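Local coordinates for protein dihydrodipicolinate synthase (Bacteroides thetaiotaomicron, PDB 4XKY) that probably acts as a dihydrodipicolinate synthase, a Schiff-base-forming lyase of the DapA family, whose members also include N-acetylneuraminate lyases, at residues A[55-58]-A[59-63]; A[254-257]-A[258-262]. All coordinates share one frame; numbering follows the deposited sequence.

Interaction 1: A[55-58]-A[59-63]; sequences SYKL and RMEMI
Tyr56 and Met60, one helical turn apart, form a Met-aromatic contact. Met60 SD lies 3.4 Å from Tyr56 CE2 and approaches the ring obliquely, 56° off its normal. The bend at the last torsion of the methionine (chi3 -44°) keeps CE near Tyr56 CD2. Arg59 reaches the same ring at its edge, with NH1 3.8 Å from Tyr56 CD1. The guanidinium stands almost perpendicular to the ring, the two planes 86° apart, and turns one face to Tyr56 CE1, so this is no stack. Along another side of the helix, the methylenes of Lys57 pass across Glu61 OE2, with Lys57 CG at 3.7 Å. Lys57 NZ remains 4.8 Å from Glu61 OE2 and has a long, weak ion pair with Asp20. With an alanine in place of Met60, the CD2-CE2 side of Tyr56 is likely to lose its sulfur neighbour and the packing on Leu94 to weaken.

Behind these contacts stands a capped helix start. Ser55 OG accepts from Leu58 N at 3.1 Å, and Ser55 O begins the i to i+4 ladder by accepting from Arg59 N at 3.0 Å. Asp20 bonds the capping hydroxyl, while Asp82 forms a salt bridge with Arg59 NH1, and Glu87 O and Asn90 hold the Tyr56 hydroxyl. An aromatic ring of a neighbouring subunit meets Tyr56. Helix 56-70 is the crossover between parallel strands 42-44 and 76-79, packing through Tyr56, Arg59, Met60 and Ile63 on helix 85-97 and through Leu58 and Glu61 on Leu22 of strand 21-22.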
ATOM      1  N   SER A  55     -21.452  14.879 -11.281  1.00 29.68           N
ATOM      2  CA  SER A  55     -21.055  15.928 -12.194  1.00 31.48           C
ATOM      3  C   SER A  55     -20.908  17.268 -11.449  1.00 32.72           C
ATOM      4  O   SER A  55     -21.446  17.467 -10.357  1.00 31.73           O
ATOM      5  CB  SER A  55     -22.097  16.073 -13.299  1.00 32.63           C
ATOM      6  OG  SER A  55     -23.247  16.751 -12.807  1.00 32.21           O
ATOM      7  N   TYR A  56     -20.175  18.189 -12.056  1.00 34.02           N
ATOM      8  CA  TYR A  56     -20.036  19.536 -11.500  1.00 35.41           C
ATOM      9  C   TYR A  56     -21.371  20.211 -11.340  1.00 33.00           C
ATOM     10  O   TYR A  56     -21.628  20.854 -10.350  1.00 32.76           O
ATOM     11  CB  TYR A  56     -19.201  20.406 -12.433  1.00 39.93           C
ATOM     12  CG  TYR A  56     -18.481  21.491 -11.688  1.00 45.04           C
ATOM     13  CD1 TYR A  56     -17.456  21.164 -10.811  1.00 46.75           C
ATOM     14  CD2 TYR A  56     -18.820  22.829 -11.838  1.00 47.42           C
ATOM     15  CE1 TYR A  56     -16.774  22.132 -10.111  1.00 49.53           C
ATOM     16  CE2 TYR A  56     -18.137  23.812 -11.138  1.00 49.87           C
ATOM     17  CZ  TYR A  56     -17.114  23.444 -10.273  1.00 48.82           C
ATOM     18  OH  TYR A  56     -16.394  24.352  -9.549  1.00 50.82           O
ATOM     19  N   LYS A  57     -22.231  20.077 -12.337  1.00 33.05           N
ATOM     20  CA  LYS A  57     -23.564  20.635 -12.248  1.00 34.87           C
ATOM     21  C   LYS A  57     -24.289  20.148 -11.003  1.00 33.55           C
ATOM     22  O   LYS A  57     -24.865  20.943 -10.248  1.00 32.50           O
ATOM     23  CB  LYS A  57     -24.364  20.280 -13.502  1.00 40.41           C
ATOM     24  CG  LYS A  57     -25.773  20.860 -13.541  1.00 45.59           C
ATOM     25  CD  LYS A  57     -26.600  20.170 -14.620  1.00 51.44           C
ATOM     26  CE  LYS A  57     -27.336  18.949 -14.079  1.00 53.55           C
ATOM     27  NZ  LYS A  57     -27.946  18.156 -15.178  1.00 56.10           N
ATOM     28  N   LEU A  58     -24.251  18.844 -10.763  1.00 30.84           N
ATOM     29  CA  LEU A  58     -24.992  18.299  -9.628  1.00 30.93           C
ATOM     30  C   LEU A  58     -24.415  18.749  -8.303  1.00 29.74           C
ATOM     31  O   LEU A  58     -25.155  19.085  -7.399  1.00 30.26           O
ATOM     32  CB  LEU A  58     -25.037  16.790  -9.703  1.00 32.13           C
ATOM     33  CG  LEU A  58     -26.131  16.029  -8.993  1.00 34.24           C
ATOM     34  CD1 LEU A  58     -27.485  16.648  -9.198  1.00 36.23           C
ATOM     35  CD2 LEU A  58     -26.132  14.625  -9.540  1.00 34.54           C
ATOM     36  N   ARG A  59     -23.095  18.812  -8.203  1.00 28.62           N
ATOM     37  CA  ARG A  59     -22.469  19.342  -7.002  1.00 29.42           C
ATOM     38  C   ARG A  59     -22.960  20.799  -6.768  1.00 30.17           C
ATOM     39  O   ARG A  59     -23.276  21.177  -5.654  1.00 29.17           O
ATOM     40  CB  ARG A  59     -20.951  19.259  -7.115  1.00 30.04           C
ATOM     41  CG  ARG A  59     -20.443  17.830  -7.149  1.00 32.06           C
ATOM     42  CD  ARG A  59     -19.095  17.709  -7.830  1.00 34.74           C
ATOM     43  NE  ARG A  59     -18.020  18.150  -6.949  1.00 36.37           N
ATOM     44  CZ  ARG A  59     -16.769  18.354  -7.341  1.00 38.30           C
ATOM     45  NH1 ARG A  59     -16.430  18.179  -8.622  1.00 38.89           N
ATOM     46  NH2 ARG A  59     -15.865  18.760  -6.456  1.00 39.00           N
ATOM     47  N   MET A  60     -23.056  21.599  -7.823  1.00 31.11           N
ATOM     48  CA  MET A  60     -23.528  22.979  -7.657  1.00 32.66           C
ATOM     49  C   MET A  60     -24.983  23.041  -7.210  1.00 31.31           C
ATOM     50  O   MET A  60     -25.317  23.821  -6.328  1.00 29.43           O
ATOM     51  CB  MET A  60     -23.300  23.808  -8.911  1.00 36.01           C
ATOM     52  CG  MET A  60     -21.815  24.047  -9.136  1.00 40.37           C
ATOM     53  SD  MET A  60     -21.298  25.056 -10.547  1.00 49.35           S
ATOM     54  CE  MET A  60     -22.317  24.439 -11.886  1.00 47.12           C
ATOM     55  N   GLU A  61     -25.831  22.198  -7.782  1.00 31.84           N
ATOM     56  CA  GLU A  61     -27.223  22.137  -7.366  1.00 32.53           C
ATOM     57  C   GLU A  61     -27.384  21.695  -5.912  1.00 30.92           C
ATOM     58  O   GLU A  61     -28.253  22.196  -5.218  1.00 30.99           O
ATOM     59  CB  GLU A  61     -28.018  21.236  -8.289  1.00 34.17           C
ATOM     60  CG  GLU A  61     -28.050  21.780  -9.704  1.00 39.22           C
ATOM     61  CD  GLU A  61     -28.871  20.942 -10.658  1.00 44.32           C
ATOM     62  OE1 GLU A  61     -29.331  19.847 -10.268  1.00 51.97           O
ATOM     63  OE2 GLU A  61     -29.025  21.373 -11.818  1.00 50.19           O
ATOM     64  N   MET A  62     -26.542  20.780  -5.448  1.00 28.31           N
ATOM     65  CA  MET A  62     -26.635  20.346  -4.075  1.00 29.33           C
ATOM     66  C   MET A  62     -26.325  21.511  -3.149  1.00 30.79           C
ATOM     67  O   MET A  62     -27.008  21.703  -2.170  1.00 31.81           O
ATOM     68  CB  MET A  62     -25.680  19.202  -3.783  1.00 28.96           C
ATOM     69  CG  MET A  62     -25.676  18.684  -2.336  1.00 28.55           C
ATOM     70  SD  MET A  62     -27.284  18.055  -1.791  1.00 27.27           S
ATOM     71  CE  MET A  62     -26.891  17.534  -0.127  1.00 26.61           C
ATOM     72  N   ILE A  63     -25.264  22.256  -3.448  1.00 31.76           N
ATOM     73  CA  ILE A  63     -24.902  23.415  -2.663  1.00 31.84           C
ATOM     74  C   ILE A  63     -26.023  24.457  -2.631  1.00 32.64           C
ATOM     75  O   ILE A  63     -26.409  24.913  -1.555  1.00 31.70           O
ATOM     76  CB  ILE A  63     -23.623  24.047  -3.222  1.00 31.81           C
ATOM     77  CG1 ILE A  63     -22.439  23.123  -2.944  1.00 31.72           C
ATOM     78  CG2 ILE A  63     -23.346  25.423  -2.614  1.00 33.56           C
ATOM     79  CD1 ILE A  63     -21.222  23.442  -3.785  1.00 30.47           C
TER

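Interaction 2: A[254-257]-A[258-262]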
ATOM      1  N   HIS A 254     -19.477  -5.293  -1.204  1.00 77.26           N
ATOM      2  CA  HIS A 254     -18.572  -4.224  -1.655  1.00 79.11           C
ATOM      3  C   HIS A 254     -18.117  -3.233  -0.567  1.00 78.58           C
ATOM      4  O   HIS A 254     -18.606  -3.245   0.566  1.00 82.97           O
ATOM      5  CB  HIS A 254     -19.191  -3.448  -2.832  1.00 80.43           C
ATOM      6  N   GLY A 255     -17.153  -2.393  -0.944  1.00 72.37           N
ATOM      7  CA  GLY A 255     -16.756  -1.228  -0.145  1.00 66.03           C
ATOM      8  C   GLY A 255     -17.876  -0.185  -0.124  1.00 61.70           C
ATOM      9  O   GLY A 255     -18.045   0.570   0.852  1.00 67.50           O
ATOM     10  N   SER A 256     -18.660  -0.182  -1.204  1.00 49.16           N
ATOM     11  CA  SER A 256     -19.817   0.680  -1.368  1.00 42.78           C
ATOM     12  C   SER A 256     -21.011   0.372  -0.432  1.00 39.59           C
ATOM     13  O   SER A 256     -22.027   1.088  -0.460  1.00 35.25           O
ATOM     14  CB  SER A 256     -20.307   0.530  -2.792  1.00 44.37           C
ATOM     15  OG  SER A 256     -20.607  -0.847  -3.052  1.00 43.86           O
ATOM     16  N   SER A 257     -20.911  -0.698   0.368  1.00 34.30           N
ATOM     17  CA  SER A 257     -22.032  -1.130   1.193  1.00 33.94           C
ATOM     18  C   SER A 257     -22.518  -0.085   2.201  1.00 31.12           C
ATOM     19  O   SER A 257     -23.716  -0.051   2.529  1.00 29.27           O
ATOM     20  CB  SER A 257     -21.712  -2.443   1.918  1.00 36.26           C
ATOM     21  OG  SER A 257     -20.465  -2.348   2.559  1.00 42.11           O
ATOM     22  N   TYR A 258     -21.617   0.750   2.703  1.00 29.27           N
ATOM     23  CA  TYR A 258     -22.019   1.808   3.627  1.00 30.64           C
ATOM     24  C   TYR A 258     -23.014   2.752   2.956  1.00 28.77           C
ATOM     25  O   TYR A 258     -24.094   2.959   3.437  1.00 28.52           O
ATOM     26  CB  TYR A 258     -20.805   2.563   4.161  1.00 30.75           C
ATOM     27  CG  TYR A 258     -21.082   3.946   4.688  1.00 30.60           C
ATOM     28  CD1 TYR A 258     -21.763   4.154   5.874  1.00 34.00           C
ATOM     29  CD2 TYR A 258     -20.604   5.060   4.013  1.00 33.37           C
ATOM     30  CE1 TYR A 258     -21.983   5.441   6.363  1.00 33.89           C
ATOM     31  CE2 TYR A 258     -20.812   6.343   4.483  1.00 32.91           C
ATOM     32  CZ  TYR A 258     -21.515   6.534   5.652  1.00 35.45           C
ATOM     33  OH  TYR A 258     -21.708   7.826   6.107  1.00 37.60           O
ATOM     34  N   LEU A 259     -22.640   3.267   1.807  1.00 29.40           N
ATOM     35  CA  LEU A 259     -23.448   4.241   1.087  1.00 27.55           C
ATOM     36  C   LEU A 259     -24.787   3.646   0.609  1.00 27.06           C
ATOM     37  O   LEU A 259     -25.842   4.248   0.774  1.00 25.14           O
ATOM     38  CB  LEU A 259     -22.646   4.751  -0.095  1.00 28.71           C
ATOM     39  CG  LEU A 259     -23.440   5.617  -1.062  1.00 31.09           C
ATOM     40  CD1 LEU A 259     -23.804   6.939  -0.411  1.00 30.68           C
ATOM     41  CD2 LEU A 259     -22.668   5.812  -2.347  1.00 31.85           C
ATOM     42  N   LYS A 260     -24.725   2.468   0.011  1.00 25.83           N
ATOM     43  CA  LYS A 260     -25.907   1.796  -0.467  1.00 26.52           C
ATOM     44  C   LYS A 260     -26.889   1.499   0.653  1.00 26.24           C
ATOM     45  O   LYS A 260     -28.081   1.615   0.471  1.00 25.66           O
ATOM     46  CB  LYS A 260     -25.524   0.519  -1.201  1.00 27.65           C
ATOM     47  CG  LYS A 260     -24.917   0.818  -2.545  1.00 30.30           C
ATOM     48  CD  LYS A 260     -23.922  -0.220  -3.015  1.00 33.73           C
ATOM     49  CE  LYS A 260     -24.488  -1.222  -3.960  1.00 38.70           C
ATOM     50  NZ  LYS A 260     -23.427  -1.530  -4.958  1.00 42.53           N
ATOM     51  N   GLY A 261     -26.366   1.064   1.791  1.00 26.44           N
ATOM     52  CA  GLY A 261     -27.182   0.750   2.935  1.00 26.25           C
ATOM     53  C   GLY A 261     -27.829   1.971   3.532  1.00 26.42           C
ATOM     54  O   GLY A 261     -29.042   1.974   3.792  1.00 27.02           O
ATOM     55  N   LEU A 262     -27.026   3.001   3.771  1.00 25.59           N
ATOM     56  CA  LEU A 262     -27.546   4.276   4.255  1.00 26.52           C
ATOM     57  C   LEU A 262     -28.659   4.804   3.370  1.00 26.11           C
ATOM     58  O   LEU A 262     -29.732   5.122   3.829  1.00 25.24           O
ATOM     59  CB  LEU A 262     -26.434   5.310   4.270  1.00 26.86           C
ATOM     60  CG  LEU A 262     -26.702   6.623   4.970  1.00 26.16           C
ATOM     61  CD1 LEU A 262     -27.000   6.359   6.429  1.00 25.86           C
ATOM     62  CD2 LEU A 262     -25.481   7.526   4.847  1.00 26.20           C
TER
HETATM   63  O   HOH W   1     -19.704   3.069   0.806  1.00 31.69           O
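Tyr258 touches Ser257 through its CB, while its ring leads away from residues 254-257, meets Tyr249 edge-to-face and ends in a hydroxyl bonded to Thr48. Two carbonyls of the preceding residues accept helical amides. Lys260 N lies 3.1 Å from Ser256 O in an almost straight bond (177°). Gly261 N, 3.0 Å from Ser257 O, sits above that carbonyl plane, 36° out of it.

The lysine side chain folds back along the serine that precedes it by one turn. Lys260 CD lies 3.4 Å from Ser256 OG, and bends at chi3 and chi4 carry NZ round to the same hydroxyl, where the bond is weak at 3.5 Å. Ser256 OG stands between its own backbone N and carbonyl carbon (chi1 57°), which turns it to the lysine. Phe280 and Phe283 pack on Ser256 and Lys260 respectively.

A type I turn from His254 to Ser257 leads into the helix, although His254 and Gly255 are poorly ordered. One water donates to Gly255 O and accepts from Leu259 N at 3.1 Å, satisfying an amide of the first helical turn. Chemically, then, mainly backbone bonds and this water carry the junction, with the Ser257 hydroxyl tied to Tyr249 O, while the lysine adds alkyl contact and a weak bond to a neutral hydroxyl. A helix start held this way probably places Tyr258 beside Thr48 of the predicted pyruvate site.

Overall arrangement
Both interactions illustrate how a helix start is secured, interaction 1 by a serine cap and interaction 2 by a turn and a bridging water. They do not touch: their centres are 22 Å apart and their nearest atoms about 11 Å. Interaction 1 belongs to the TIM barrel proper, whereas 254-262 opens one of the C-terminal helices that come after the eight-stranded barrel. The predicted active site relates them. The side chain of Arg59 is about 8 Å from that of Tyr136, the probable proton donor/acceptor, while that of Tyr258 comes within about 3 Å of Thr48, a predicted pyruvate-binding residue, and about 8 Å of Lys164, the likely Schiff-base lysine.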